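Local coordinates for endoglucanase (Uncultured bacterium, PDB 3X17), which probably hydrolyses internal beta-1,4-glucosidic bonds of cellulose, as a family 9 endoglucanase built on an (alpha/alpha)6 barrel, at residues D152-V157 with G165-A170; A192-A197 with P548-A553; A248-P253 with Y266-T271; Y371-W376 with L440-L445. All blocks are in the same frame, centred on the assembly; numbering follows the deposited sequence.

Contact 1: D152-V157 with G165-A170; sequences DGYVLV and GTRLEA
R167 sets CD over one face of the Y154 ring, toward the rim, while its CB comes 3.7 Å from Y154 CE2. CD stands 4.1 Å from the ring centroid and 19° off the normal, a CH-pi contact reached through the bend at chi2 (71°). Beyond the ring the guanidinium turns back to the protein backbone. NH2 donates to D152 O (2.9 Å) from above the carbonyl plane, whereas A170 N reaches the same oxygen from the opposite face, so two donors grip it; NE bonds L168 O at 2.8 Å. A water joins R167 NH1 to Y154 OH. An alanine here would remove CD from the Y154 face and probably leave D152 O without its side-chain donor and Y154 OH without its water-bridged mate. The backbones pair through a single beta bridge, Y154 with R167, which ties loop 165-170 to the edge strand 154-155 of a small mixed sheet: L168 N bonds G153 O (2.8 Å), V155 N T166 O (2.7 Å) and G165 N V155 O (2.8 Å). V155 CG2 packs on L168 CG at 3.7 Å. The D152 carboxylate makes salt bridges to K182 and R265, while Y154 and L156 lie against strand 265-271 and L168 and A170 against strand 243-249.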
loop_
_atom_site.group_PDB
_atom_site.type_symbol
_atom_site.label_atom_id
_atom_site.label_comp_id
_atom_site.label_asym_id
_atom_site.label_seq_id
_atom_site.Cartn_x
_atom_site.Cartn_y
_atom_site.Cartn_z
ATOM N N ASP A 152 -17.976 -17.889 -8.386
ATOM C CA ASP A 152 -16.536 -17.827 -8.744
ATOM C C ASP A 152 -15.932 -19.213 -8.513
ATOM O O ASP A 152 -16.003 -19.709 -7.391
ATOM C CB ASP A 152 -15.794 -16.831 -7.821
ATOM C CG ASP A 152 -16.077 -15.361 -8.144
ATOM O OD1 ASP A 152 -16.749 -15.062 -9.158
ATOM O OD2 ASP A 152 -15.619 -14.478 -7.366
ATOM N N GLY A 153 -15.303 -19.848 -9.506
ATOM C CA GLY A 153 -15.430 -19.548 -10.924
ATOM C C GLY A 153 -15.076 -20.780 -11.751
ATOM O O GLY A 153 -14.862 -21.868 -11.219
ATOM N N TYR A 154 -15.044 -20.622 -13.061
ATOM C CA TYR A 154 -14.922 -21.761 -13.975
ATOM C C TYR A 154 -13.532 -21.752 -14.596
ATOM O O TYR A 154 -13.059 -20.705 -15.043
ATOM C CB TYR A 154 -15.991 -21.647 -15.084
ATOM C CG TYR A 154 -17.391 -21.827 -14.546
ATOM C CD1 TYR A 154 -18.069 -20.763 -13.949
ATOM C CD2 TYR A 154 -17.953 -23.103 -14.437
ATOM C CE1 TYR A 154 -19.348 -20.928 -13.431
ATOM C CE2 TYR A 154 -19.216 -23.281 -13.906
ATOM C CZ TYR A 154 -19.899 -22.204 -13.378
ATOM O OH TYR A 154 -21.134 -22.409 -12.796
ATOM N N VAL A 155 -12.909 -22.915 -14.677
ATOM C CA VAL A 155 -11.553 -23.016 -15.216
ATOM C C VAL A 155 -11.515 -22.597 -16.673
ATOM O O VAL A 155 -12.259 -23.148 -17.482
ATOM C CB VAL A 155 -11.025 -24.451 -15.118
ATOM C CG1 VAL A 155 -9.646 -24.536 -15.737
ATOM C CG2 VAL A 155 -10.997 -24.903 -13.653
ATOM N N LEU A 156 -10.632 -21.662 -17.021
ATOM C CA LEU A 156 -10.557 -21.179 -18.385
ATOM C C LEU A 156 -9.897 -22.152 -19.363
ATOM O O LEU A 156 -10.456 -22.407 -20.417
ATOM C CB LEU A 156 -9.920 -19.794 -18.476
ATOM C CG LEU A 156 -9.897 -19.229 -19.910
ATOM C CD1 LEU A 156 -11.327 -19.006 -20.412
ATOM C CD2 LEU A 156 -9.127 -17.924 -19.988
ATOM N N VAL A 157 -8.725 -22.690 -19.021
ATOM C CA VAL A 157 -8.032 -23.629 -19.912
ATOM C C VAL A 157 -7.806 -25.011 -19.307
ATOM O O VAL A 157 -7.653 -25.142 -18.093
ATOM C CB VAL A 157 -6.693 -23.059 -20.495
ATOM C CG1 VAL A 157 -6.854 -21.593 -20.935
ATOM C CG2 VAL A 157 -5.531 -23.259 -19.536
ATOM N N GLY A 165 -14.027 -25.133 -18.278
ATOM C CA GLY A 165 -15.455 -25.131 -17.978
ATOM C C GLY A 165 -15.795 -25.766 -16.634
ATOM O O GLY A 165 -16.916 -25.632 -16.153
ATOM N N THR A 166 -14.809 -26.379 -15.985
ATOM C CA THR A 166 -15.033 -26.906 -14.656
ATOM C C THR A 166 -15.289 -25.804 -13.636
ATOM O O THR A 166 -14.592 -24.778 -13.625
ATOM C CB THR A 166 -13.849 -27.782 -14.208
ATOM O OG1 THR A 166 -13.687 -28.863 -15.143
ATOM C CG2 THR A 166 -14.091 -28.353 -12.795
ATOM N N ARG A 167 -16.270 -26.034 -12.765
ATOM C CA ARG A 167 -16.504 -25.176 -11.618
ATOM C C ARG A 167 -15.522 -25.443 -10.477
ATOM O O ARG A 167 -15.463 -26.537 -9.932
ATOM C CB ARG A 167 -17.932 -25.331 -11.080
ATOM C CG ARG A 167 -18.156 -24.533 -9.762
ATOM C CD ARG A 167 -18.187 -23.013 -9.977
ATOM N NE ARG A 167 -17.836 -22.261 -8.765
ATOM C CZ ARG A 167 -18.665 -22.036 -7.746
ATOM N NH1 ARG A 167 -19.924 -22.438 -7.814
ATOM N NH2 ARG A 167 -18.254 -21.365 -6.677
ATOM N N LEU A 168 -14.803 -24.402 -10.079
ATOM C CA LEU A 168 -13.947 -24.443 -8.881
ATOM C C LEU A 168 -14.621 -23.615 -7.825
ATOM O O LEU A 168 -15.149 -22.553 -8.132
ATOM C CB LEU A 168 -12.590 -23.777 -9.172
ATOM C CG LEU A 168 -11.620 -24.617 -9.994
ATOM C CD1 LEU A 168 -10.176 -24.192 -9.641
ATOM C CD2 LEU A 168 -11.835 -26.123 -9.758
ATOM N N GLU A 169 -14.512 -24.024 -6.564
ATOM C CA GLU A 169 -14.970 -23.145 -5.515
ATOM C C GLU A 169 -13.864 -22.181 -5.120
ATOM O O GLU A 169 -12.945 -22.546 -4.373
ATOM C CB GLU A 169 -15.492 -23.909 -4.294
ATOM C CG GLU A 169 -16.177 -22.937 -3.317
ATOM C CD GLU A 169 -17.042 -23.630 -2.300
ATOM O OE1 GLU A 169 -17.951 -24.367 -2.711
ATOM O OE2 GLU A 169 -16.857 -23.387 -1.089
ATOM N N ALA A 170 -13.930 -20.972 -5.664
ATOM C CA ALA A 170 -12.846 -19.992 -5.551
ATOM C C ALA A 170 -13.527 -18.687 -5.212
ATOM O O ALA A 170 -13.210 -17.623 -5.702
ATOM C CB ALA A 170 -12.076 -19.885 -6.877
HETATM O O HOH W 1 -21.408 -23.250 -10.317
#

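Contact 2: A192-A197 with P548-A553; sequences AQLLKA and PLVFVA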
loop_
_atom_site.group_PDB
_atom_site.type_symbol
_atom_site.label_atom_id
_atom_site.label_comp_id
_atom_site.label_asym_id
_atom_site.label_seq_id
_atom_site.Cartn_x
_atom_site.Cartn_y
_atom_site.Cartn_z
ATOM N N ALA A 192 1.039 -10.416 2.626
ATOM C CA ALA A 192 2.399 -10.441 3.214
ATOM C C ALA A 192 2.691 -9.133 3.915
ATOM O O ALA A 192 3.304 -9.130 4.976
ATOM C CB ALA A 192 3.452 -10.687 2.138
ATOM N N GLN A 193 2.321 -8.019 3.285
ATOM C CA GLN A 193 2.619 -6.718 3.851
ATOM C C GLN A 193 1.760 -6.380 5.080
ATOM O O GLN A 193 2.260 -5.827 6.051
ATOM C CB GLN A 193 2.566 -5.603 2.804
ATOM C CG GLN A 193 3.660 -5.641 1.768
ATOM C CD GLN A 193 3.452 -4.599 0.666
ATOM O OE1 GLN A 193 3.954 -3.481 0.745
ATOM N NE2 GLN A 193 2.736 -4.983 -0.383
ATOM N N LEU A 194 0.490 -6.756 5.080
ATOM C CA LEU A 194 -0.292 -6.627 6.315
ATOM C C LEU A 194 0.310 -7.495 7.422
ATOM O O LEU A 194 0.381 -7.086 8.590
ATOM C CB LEU A 194 -1.769 -6.972 6.085
ATOM C CG LEU A 194 -2.492 -6.197 4.969
ATOM C CD1 LEU A 194 -3.944 -6.722 4.838
ATOM C CD2 LEU A 194 -2.507 -4.657 5.182
ATOM N N LEU A 195 0.799 -8.668 7.051
ATOM C CA LEU A 195 1.341 -9.580 8.045
ATOM C C LEU A 195 2.560 -8.941 8.701
ATOM O O LEU A 195 2.751 -9.034 9.917
ATOM C CB LEU A 195 1.755 -10.915 7.406
ATOM C CG LEU A 195 0.660 -11.979 7.264
ATOM C CD1 LEU A 195 1.211 -13.125 6.422
ATOM C CD2 LEU A 195 0.189 -12.511 8.625
ATOM N N LYS A 196 3.380 -8.285 7.887
ATOM C CA LYS A 196 4.625 -7.682 8.363
ATOM C C LYS A 196 4.327 -6.482 9.239
ATOM O O LYS A 196 5.053 -6.213 10.189
ATOM C CB LYS A 196 5.463 -7.246 7.153
ATOM C CG LYS A 196 6.925 -7.096 7.430
ATOM C CD LYS A 196 7.528 -8.385 7.991
ATOM C CE LYS A 196 8.769 -8.029 8.814
ATOM N NZ LYS A 196 9.209 -9.214 9.620
ATOM N N ALA A 197 3.327 -5.687 8.844
ATOM C CA ALA A 197 2.830 -4.621 9.698
ATOM C C ALA A 197 2.499 -5.171 11.089
ATOM O O ALA A 197 2.810 -4.539 12.103
ATOM C CB ALA A 197 1.594 -3.970 9.091
ATOM N N PRO A 548 1.106 -0.921 1.918
ATOM C CA PRO A 548 2.180 -0.159 2.563
ATOM C C PRO A 548 1.632 1.016 3.372
ATOM O O PRO A 548 2.306 1.498 4.289
ATOM C CB PRO A 548 3.038 0.338 1.375
ATOM C CG PRO A 548 2.086 0.330 0.194
ATOM C CD PRO A 548 1.171 -0.848 0.444
ATOM N N LEU A 549 0.435 1.495 3.029
ATOM C CA LEU A 549 -0.228 2.494 3.861
ATOM C C LEU A 549 -0.503 1.964 5.277
ATOM O O LEU A 549 -0.235 2.645 6.262
ATOM C CB LEU A 549 -1.518 3.037 3.205
ATOM C CG LEU A 549 -2.364 3.997 4.052
ATOM C CD1 LEU A 549 -1.568 5.237 4.527
ATOM C CD2 LEU A 549 -3.677 4.414 3.338
ATOM N N VAL A 550 -1.098 0.796 5.373
ATOM C CA VAL A 550 -1.310 0.166 6.669
ATOM C C VAL A 550 0.038 -0.049 7.384
ATOM O O VAL A 550 0.137 0.206 8.575
ATOM C CB VAL A 550 -2.039 -1.208 6.540
ATOM C CG1 VAL A 550 -1.907 -2.039 7.845
ATOM C CG2 VAL A 550 -3.512 -0.997 6.194
ATOM N N PHE A 551 1.085 -0.447 6.644
ATOM C CA PHE A 551 2.417 -0.610 7.255
ATOM C C PHE A 551 2.983 0.675 7.862
ATOM O O PHE A 551 3.325 0.722 9.058
ATOM C CB PHE A 551 3.419 -1.237 6.280
ATOM C CG PHE A 551 4.766 -1.548 6.910
ATOM C CD1 PHE A 551 5.764 -0.585 6.968
ATOM C CD2 PHE A 551 5.014 -2.792 7.474
ATOM C CE1 PHE A 551 6.996 -0.865 7.543
ATOM C CE2 PHE A 551 6.233 -3.072 8.061
ATOM C CZ PHE A 551 7.233 -2.112 8.081
ATOM N N VAL A 552 3.013 1.740 7.069
ATOM C CA VAL A 552 3.642 2.966 7.530
ATOM C C VAL A 552 2.807 3.624 8.628
ATOM O O VAL A 552 3.346 4.055 9.652
ATOM C CB VAL A 552 3.976 3.943 6.367
ATOM C CG1 VAL A 552 4.690 5.173 6.900
ATOM C CG2 VAL A 552 4.879 3.253 5.361
ATOM N N ALA A 553 1.486 3.517 8.498
ATOM C CA ALA A 553 0.584 4.084 9.473
ATOM C C ALA A 553 0.751 3.348 10.806
ATOM O O ALA A 553 0.724 3.979 11.889
ATOM C CB ALA A 553 -0.852 3.988 8.988
#
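Two parallel helices of the (alpha/alpha)6 barrel meet here, where A197 and L194 of helix 184-200 face F551 and V550 of helix 543-558. The short axes run only 8° apart at a closest approach of 8.6 Å, an arrangement consistent with neighbouring helices in one ring of such a barrel. No hydrogen bond passes between them, and the join is made by buried side chains. F551 carries much of it: CG lies anti to the backbone N (chi1 -174°), and the ring brings CD2 to 3.6 Å from A197 CA. The carbonyl oxygens of Q193 and K196 sit at the ring edge near its plane, and the K196 side chain lies beside F551, pointing the same way, its CG 4.1 Å from F551 CE2. L194 and V550 cross at about a right angle, CD2 of the leucine touching V550 CB at 3.7 Å, while A197 CB reaches V550 CG1 at 4.2 Å. Toward the start of both segments Q193 OE1 rests 3.8 Å from P548 CD. Q193 NE2 bonds V189 O of its own helix, and K196 NZ makes salt bridges to E199, also of that helix, and D386 of helix 381-390. Helix 435-452 packs on Q193, P548 and F551, helix 115-130 on L194 and V550.

Contact 3: A248-P253 with Y266-T271; sequences AGLRWP and YVYRIT
The rings of Y266 and Y268 both present an edge to A248 O, which lies near the plane of each, 3.7 Å from Y268 CE1. L250 meets the Y266 ring obliquely, its CG 3.5 Å from Y266 CE2, and Y268 has a cation-pi partner in K246. The backbones belong to a small mixed sheet in which strands 243-249 and 265-271 run antiparallel. A248 and Y266 form a hydrogen-bonded pair there, their side chains on the same side of the sheet. Y266 N gives the straighter bond, 2.8 Å to A248 O at 172°, though it comes from above the carbonyl plane; the return bond, A248 N to Y266 O (3.0 Å), lies in the plane of its acceptor. Beyond the pair, L250 turns its end toward both tyrosines. Its CG is anti to the carbonyl carbon (chi1 -60°), with CD1 3.7 Å from Y266 CE2 and CD2 3.9 Å from Y268 OH. An alanine here would probably open a gap beside Y266 CD2 and CE2 and take the CD2 neighbour from Y268 OH. R251 O bonds Q263 NE2 and L250 O bonds S326 OG. One water bridges G249 O, to which it donates (2.8 Å), and Y268 OH, to which it is hydrogen-bonded at 2.8 Å.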
loop_
_atom_site.group_PDB
_atom_site.type_symbol
_atom_site.label_atom_id
_atom_site.label_comp_id
_atom_site.label_asym_id
_atom_site.label_seq_id
_atom_site.Cartn_x
_atom_site.Cartn_y
_atom_site.Cartn_z
ATOM N N ALA A 248 -11.700 -13.625 -13.012
ATOM C CA ALA A 248 -12.419 -12.439 -13.479
ATOM C C ALA A 248 -13.383 -12.800 -14.598
ATOM O O ALA A 248 -13.335 -13.911 -15.108
ATOM C CB ALA A 248 -11.438 -11.346 -13.939
ATOM N N GLY A 249 -14.267 -11.866 -14.935
ATOM C CA GLY A 249 -15.175 -12.015 -16.079
ATOM C C GLY A 249 -14.405 -11.810 -17.362
ATOM O O GLY A 249 -13.266 -11.317 -17.333
ATOM N N LEU A 250 -15.006 -12.204 -18.490
ATOM C CA LEU A 250 -14.454 -11.894 -19.816
ATOM C C LEU A 250 -14.581 -10.405 -20.140
ATOM O O LEU A 250 -13.845 -9.881 -20.962
ATOM C CB LEU A 250 -15.144 -12.743 -20.904
ATOM C CG LEU A 250 -15.000 -14.267 -20.743
ATOM C CD1 LEU A 250 -15.843 -15.025 -21.768
ATOM C CD2 LEU A 250 -13.532 -14.689 -20.843
ATOM N N ARG A 251 -15.504 -9.734 -19.465
ATOM C CA ARG A 251 -15.778 -8.318 -19.715
ATOM C C ARG A 251 -15.670 -7.462 -18.443
ATOM O O ARG A 251 -15.955 -7.928 -17.335
ATOM C CB ARG A 251 -17.174 -8.151 -20.342
ATOM C CG ARG A 251 -17.286 -8.775 -21.763
ATOM C CD ARG A 251 -18.728 -8.805 -22.288
ATOM N NE ARG A 251 -19.647 -9.505 -21.380
ATOM C CZ ARG A 251 -19.832 -10.828 -21.346
ATOM N NH1 ARG A 251 -19.140 -11.635 -22.154
ATOM N NH2 ARG A 251 -20.702 -11.349 -20.483
ATOM N N TRP A 252 -15.221 -6.219 -18.620
ATOM C CA TRP A 252 -15.235 -5.227 -17.563
ATOM C C TRP A 252 -16.691 -4.882 -17.298
ATOM O O TRP A 252 -17.396 -4.483 -18.218
ATOM C CB TRP A 252 -14.492 -3.964 -18.001
ATOM C CG TRP A 252 -13.005 -4.153 -18.189
ATOM C CD1 TRP A 252 -12.346 -4.342 -19.369
ATOM C CD2 TRP A 252 -11.998 -4.114 -17.168
ATOM N NE1 TRP A 252 -10.996 -4.433 -19.143
ATOM C CE2 TRP A 252 -10.753 -4.324 -17.802
ATOM C CE3 TRP A 252 -12.026 -3.915 -15.779
ATOM C CZ2 TRP A 252 -9.539 -4.328 -17.100
ATOM C CZ3 TRP A 252 -10.817 -3.938 -15.072
ATOM C CH2 TRP A 252 -9.590 -4.119 -15.747
ATOM N N PRO A 253 -17.148 -5.070 -16.043
ATOM C CA PRO A 253 -18.434 -4.559 -15.624
ATOM C C PRO A 253 -18.498 -3.052 -15.816
ATOM O O PRO A 253 -17.467 -2.370 -15.769
ATOM C CB PRO A 253 -18.481 -4.892 -14.141
ATOM C CG PRO A 253 -17.391 -5.927 -13.927
ATOM C CD PRO A 253 -16.360 -5.608 -14.920
ATOM N N TYR A 266 -14.125 -16.576 -14.588
ATOM C CA TYR A 266 -13.192 -17.620 -14.998
ATOM C C TYR A 266 -11.918 -17.584 -14.182
ATOM O O TYR A 266 -11.471 -16.523 -13.740
ATOM C CB TYR A 266 -12.818 -17.488 -16.475
ATOM C CG TYR A 266 -13.974 -17.775 -17.400
ATOM C CD1 TYR A 266 -14.330 -19.085 -17.724
ATOM C CD2 TYR A 266 -14.755 -16.737 -17.886
ATOM C CE1 TYR A 266 -15.425 -19.342 -18.555
ATOM C CE2 TYR A 266 -15.862 -16.983 -18.685
ATOM C CZ TYR A 266 -16.182 -18.280 -19.031
ATOM O OH TYR A 266 -17.288 -18.485 -19.821
ATOM N N VAL A 267 -11.349 -18.763 -13.982
ATOM C CA VAL A 267 -10.109 -18.919 -13.243
ATOM C C VAL A 267 -9.018 -19.094 -14.280
ATOM O O VAL A 267 -9.062 -20.022 -15.081
ATOM C CB VAL A 267 -10.185 -20.171 -12.348
ATOM C CG1 VAL A 267 -8.845 -20.460 -11.673
ATOM C CG2 VAL A 267 -11.315 -19.997 -11.342
ATOM N N TYR A 268 -8.132 -18.111 -14.354
ATOM C CA TYR A 268 -7.101 -18.074 -15.386
ATOM C C TYR A 268 -5.919 -18.966 -15.007
ATOM O O TYR A 268 -5.820 -19.419 -13.864
ATOM C CB TYR A 268 -6.672 -16.630 -15.615
ATOM C CG TYR A 268 -7.737 -15.803 -16.322
ATOM C CD1 TYR A 268 -8.893 -15.417 -15.657
ATOM C CD2 TYR A 268 -7.668 -15.579 -17.695
ATOM C CE1 TYR A 268 -9.874 -14.710 -16.290
ATOM C CE2 TYR A 268 -8.656 -14.865 -18.344
ATOM C CZ TYR A 268 -9.749 -14.437 -17.633
ATOM O OH TYR A 268 -10.760 -13.773 -18.266
ATOM N N ARG A 269 -5.016 -19.189 -15.958
ATOM C CA ARG A 269 -4.060 -20.276 -15.879
ATOM C C ARG A 269 -2.998 -19.999 -14.815
ATOM O O ARG A 269 -2.746 -18.844 -14.468
ATOM C CB ARG A 269 -3.370 -20.441 -17.230
ATOM C CG ARG A 269 -2.402 -19.286 -17.542
ATOM C CD ARG A 269 -1.800 -19.415 -18.920
ATOM N NE ARG A 269 -2.828 -19.427 -19.946
ATOM C CZ ARG A 269 -2.694 -20.022 -21.127
ATOM N NH1 ARG A 269 -1.546 -20.615 -21.462
ATOM N NH2 ARG A 269 -3.703 -19.989 -21.990
ATOM N N ILE A 270 -2.384 -21.064 -14.302
ATOM C CA ILE A 270 -1.363 -20.915 -13.279
ATOM C C ILE A 270 -0.145 -20.133 -13.785
ATOM O O ILE A 270 0.152 -20.098 -14.986
ATOM C CB ILE A 270 -0.895 -22.252 -12.715
ATOM C CG1 ILE A 270 -0.247 -23.108 -13.807
ATOM C CG2 ILE A 270 -2.056 -23.002 -12.047
ATOM C CD1 ILE A 270 1.279 -23.273 -13.692
ATOM N N THR A 271 0.657 -19.694 -12.815
ATOM C CA THR A 271 1.878 -18.973 -13.057
ATOM C C THR A 271 2.818 -19.375 -11.913
ATOM O O THR A 271 2.355 -19.653 -10.797
ATOM C CB THR A 271 1.535 -17.492 -12.962
ATOM O OG1 THR A 271 1.453 -16.903 -14.269
ATOM C CG2 THR A 271 2.430 -16.774 -12.061
HETATM O O HOH W 2 -10.599 -11.005 -17.965
#

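Contact 4: Y371-W376 with L440-L445; sequences YAPVSW and LAKGML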
loop_
_atom_site.group_PDB
_atom_site.type_symbol
_atom_site.label_atom_id
_atom_site.label_comp_id
_atom_site.label_asym_id
_atom_site.label_seq_id
_atom_site.Cartn_x
_atom_site.Cartn_y
_atom_site.Cartn_z
ATOM N N TYR A 371 17.269 -5.220 -5.000
ATOM C CA TYR A 371 16.627 -4.674 -3.818
ATOM C C TYR A 371 15.784 -3.467 -4.217
ATOM O O TYR A 371 16.293 -2.467 -4.728
ATOM C CB TYR A 371 17.661 -4.256 -2.744
ATOM C CG TYR A 371 17.022 -3.944 -1.397
ATOM C CD1 TYR A 371 16.609 -4.954 -0.556
ATOM C CD2 TYR A 371 16.753 -2.634 -1.018
ATOM C CE1 TYR A 371 16.017 -4.681 0.665
ATOM C CE2 TYR A 371 16.119 -2.352 0.158
ATOM C CZ TYR A 371 15.802 -3.378 1.027
ATOM O OH TYR A 371 15.192 -3.091 2.225
ATOM N N ALA A 372 14.484 -3.560 -4.013
ATOM C CA ALA A 372 13.608 -2.510 -4.530
ATOM C C ALA A 372 12.393 -2.420 -3.630
ATOM O O ALA A 372 12.166 -3.323 -2.817
ATOM C CB ALA A 372 13.216 -2.813 -5.971
ATOM N N PRO A 373 11.675 -1.284 -3.677
ATOM C CA PRO A 373 10.508 -1.131 -2.794
ATOM C C PRO A 373 9.557 -2.297 -3.117
ATOM O O PRO A 373 9.534 -2.767 -4.252
ATOM C CB PRO A 373 9.887 0.193 -3.251
ATOM C CG PRO A 373 11.021 0.955 -3.927
ATOM C CD PRO A 373 12.003 -0.055 -4.431
ATOM N N VAL A 374 8.908 -2.848 -2.106
ATOM C CA VAL A 374 8.028 -4.008 -2.291
ATOM C C VAL A 374 6.928 -3.684 -3.282
ATOM O O VAL A 374 6.284 -2.616 -3.190
ATOM C CB VAL A 374 7.410 -4.414 -0.943
ATOM C CG1 VAL A 374 6.238 -5.379 -1.150
ATOM C CG2 VAL A 374 8.511 -5.000 -0.043
ATOM N N SER A 375 6.809 -4.532 -4.308
ATOM C CA SER A 375 5.759 -4.384 -5.331
ATOM C C SER A 375 5.301 -5.778 -5.804
ATOM O O SER A 375 5.951 -6.763 -5.505
ATOM C CB SER A 375 6.316 -3.592 -6.538
ATOM O OG SER A 375 7.152 -4.431 -7.320
ATOM N N TRP A 376 4.177 -5.848 -6.522
ATOM C CA TRP A 376 3.710 -7.108 -7.123
ATOM C C TRP A 376 4.636 -7.670 -8.202
ATOM O O TRP A 376 4.573 -8.862 -8.521
ATOM C CB TRP A 376 2.278 -6.972 -7.659
ATOM C CG TRP A 376 2.103 -5.973 -8.785
ATOM C CD1 TRP A 376 1.601 -4.696 -8.680
ATOM C CD2 TRP A 376 2.317 -6.196 -10.188
ATOM N NE1 TRP A 376 1.604 -4.080 -9.912
ATOM C CE2 TRP A 376 2.027 -4.978 -10.856
ATOM C CE3 TRP A 376 2.805 -7.271 -10.932
ATOM C CZ2 TRP A 376 2.141 -4.827 -12.244
ATOM C CZ3 TRP A 376 2.925 -7.126 -12.330
ATOM C CH2 TRP A 376 2.586 -5.909 -12.966
ATOM N N LEU A 440 4.885 5.235 -0.429
ATOM C CA LEU A 440 4.728 4.622 0.875
ATOM C C LEU A 440 5.615 3.385 0.993
ATOM O O LEU A 440 6.163 3.105 2.066
ATOM C CB LEU A 440 3.265 4.295 1.143
ATOM C CG LEU A 440 2.389 5.473 1.588
ATOM C CD1 LEU A 440 0.915 5.087 1.384
ATOM C CD2 LEU A 440 2.635 5.833 3.074
ATOM N N ALA A 441 5.766 2.646 -0.104
ATOM C CA ALA A 441 6.638 1.470 -0.137
ATOM C C ALA A 441 8.098 1.888 0.083
ATOM O O ALA A 441 8.869 1.128 0.659
ATOM C CB ALA A 441 6.506 0.736 -1.476
ATOM N N LYS A 442 8.484 3.048 -0.447
ATOM C CA LYS A 442 9.800 3.618 -0.154
ATOM C C LYS A 442 9.924 4.089 1.295
ATOM O O LYS A 442 10.996 3.992 1.891
ATOM C CB LYS A 442 10.146 4.769 -1.106
ATOM C CG LYS A 442 10.481 4.328 -2.515
ATOM C CD LYS A 442 10.636 5.560 -3.462
ATOM C CE LYS A 442 11.307 5.129 -4.791
ATOM N NZ LYS A 442 11.555 6.296 -5.719
ATOM N N GLY A 443 8.819 4.578 1.854
ATOM C CA GLY A 443 8.708 4.792 3.282
ATOM C C GLY A 443 9.025 3.530 4.059
ATOM O O GLY A 443 9.760 3.553 5.056
ATOM N N MET A 444 8.469 2.423 3.585
ATOM C CA MET A 444 8.734 1.105 4.161
ATOM C C MET A 444 10.226 0.729 4.110
ATOM O O MET A 444 10.734 0.225 5.076
ATOM C CB MET A 444 7.876 0.021 3.483
ATOM C CG MET A 444 7.959 -1.359 4.162
ATOM S SD MET A 444 7.265 -2.662 3.109
ATOM C CE MET A 444 5.548 -2.177 3.029
ATOM N N LEU A 445 10.931 0.995 3.015
ATOM C CA LEU A 445 12.372 0.701 3.001
ATOM C C LEU A 445 13.168 1.554 3.991
ATOM O O LEU A 445 14.096 1.045 4.637
ATOM C CB LEU A 445 12.997 0.784 1.602
ATOM C CG LEU A 445 12.322 0.004 0.467
ATOM C CD1 LEU A 445 13.009 0.332 -0.845
ATOM C CD2 LEU A 445 12.285 -1.499 0.731
HETATM O O HOH W 3 15.575 -0.415 3.079
HETATM O O HOH W 4 8.834 -1.533 0.483
#
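P373 and A441 bring the two backbones closest, their CA atoms 5.4 Å apart, where the extended run 371-375 lies against helix 435-452 of the (alpha/alpha)6 barrel. This loop between helices packs by apolar contact, without a direct hydrogen bond across. L445 is wedged between P373 and Y371. It crosses the proline at about a right angle, and its CD1 comes to 3.5 Å from P373 CA, a tight approach for two carbons. Its other branch, CD2, meets the Y371 hydroxyl end at 3.6 Å from OH, the two side chains sliding past each other in opposite directions. The proline ring touches A441 and K442, CB on A441 CB (3.9 Å) and CG on K442 CG (3.7 Å), the lysine stem lying beside it and carrying NZ on to P425 O. V374 CG2 touches M444 SD at 4.1 Å. V374, Y371 and L445 also rest on A381 of helix 381-390, and Y371 stacks edge-to-face with Y384. Two waters supply the polar links: one accepts from Y371 OH and donates to L445 O, and the other accepts from V374 N and donates to A441 O at 2.7 Å.

The four contacts fall into two pairs. Contacts 1 and 3, with centres 10 Å apart, share one small sheet: Y154 O to V267 N (2.8 Å) and L156 N to V267 O (3.0 Å) are probable hydrogen bonds between them. Contacts 2 and 4, with centres 11 Å apart, meet within the helical barrel, where Q193 CD touches V374 CG1 at 3.4 Å and F551 CE1 touches M444 CG at 3.6 Å. Contacts 1 and 2 have centres 31 Å apart, but contacts 3 and 4 come within about 9 Å at their nearest atoms. Zinc lies about 5 Å from the D152 side chain; a calcium ion lies about 10 Å from the A372 side chain, and V377, directly after W376, is a calcium ligand.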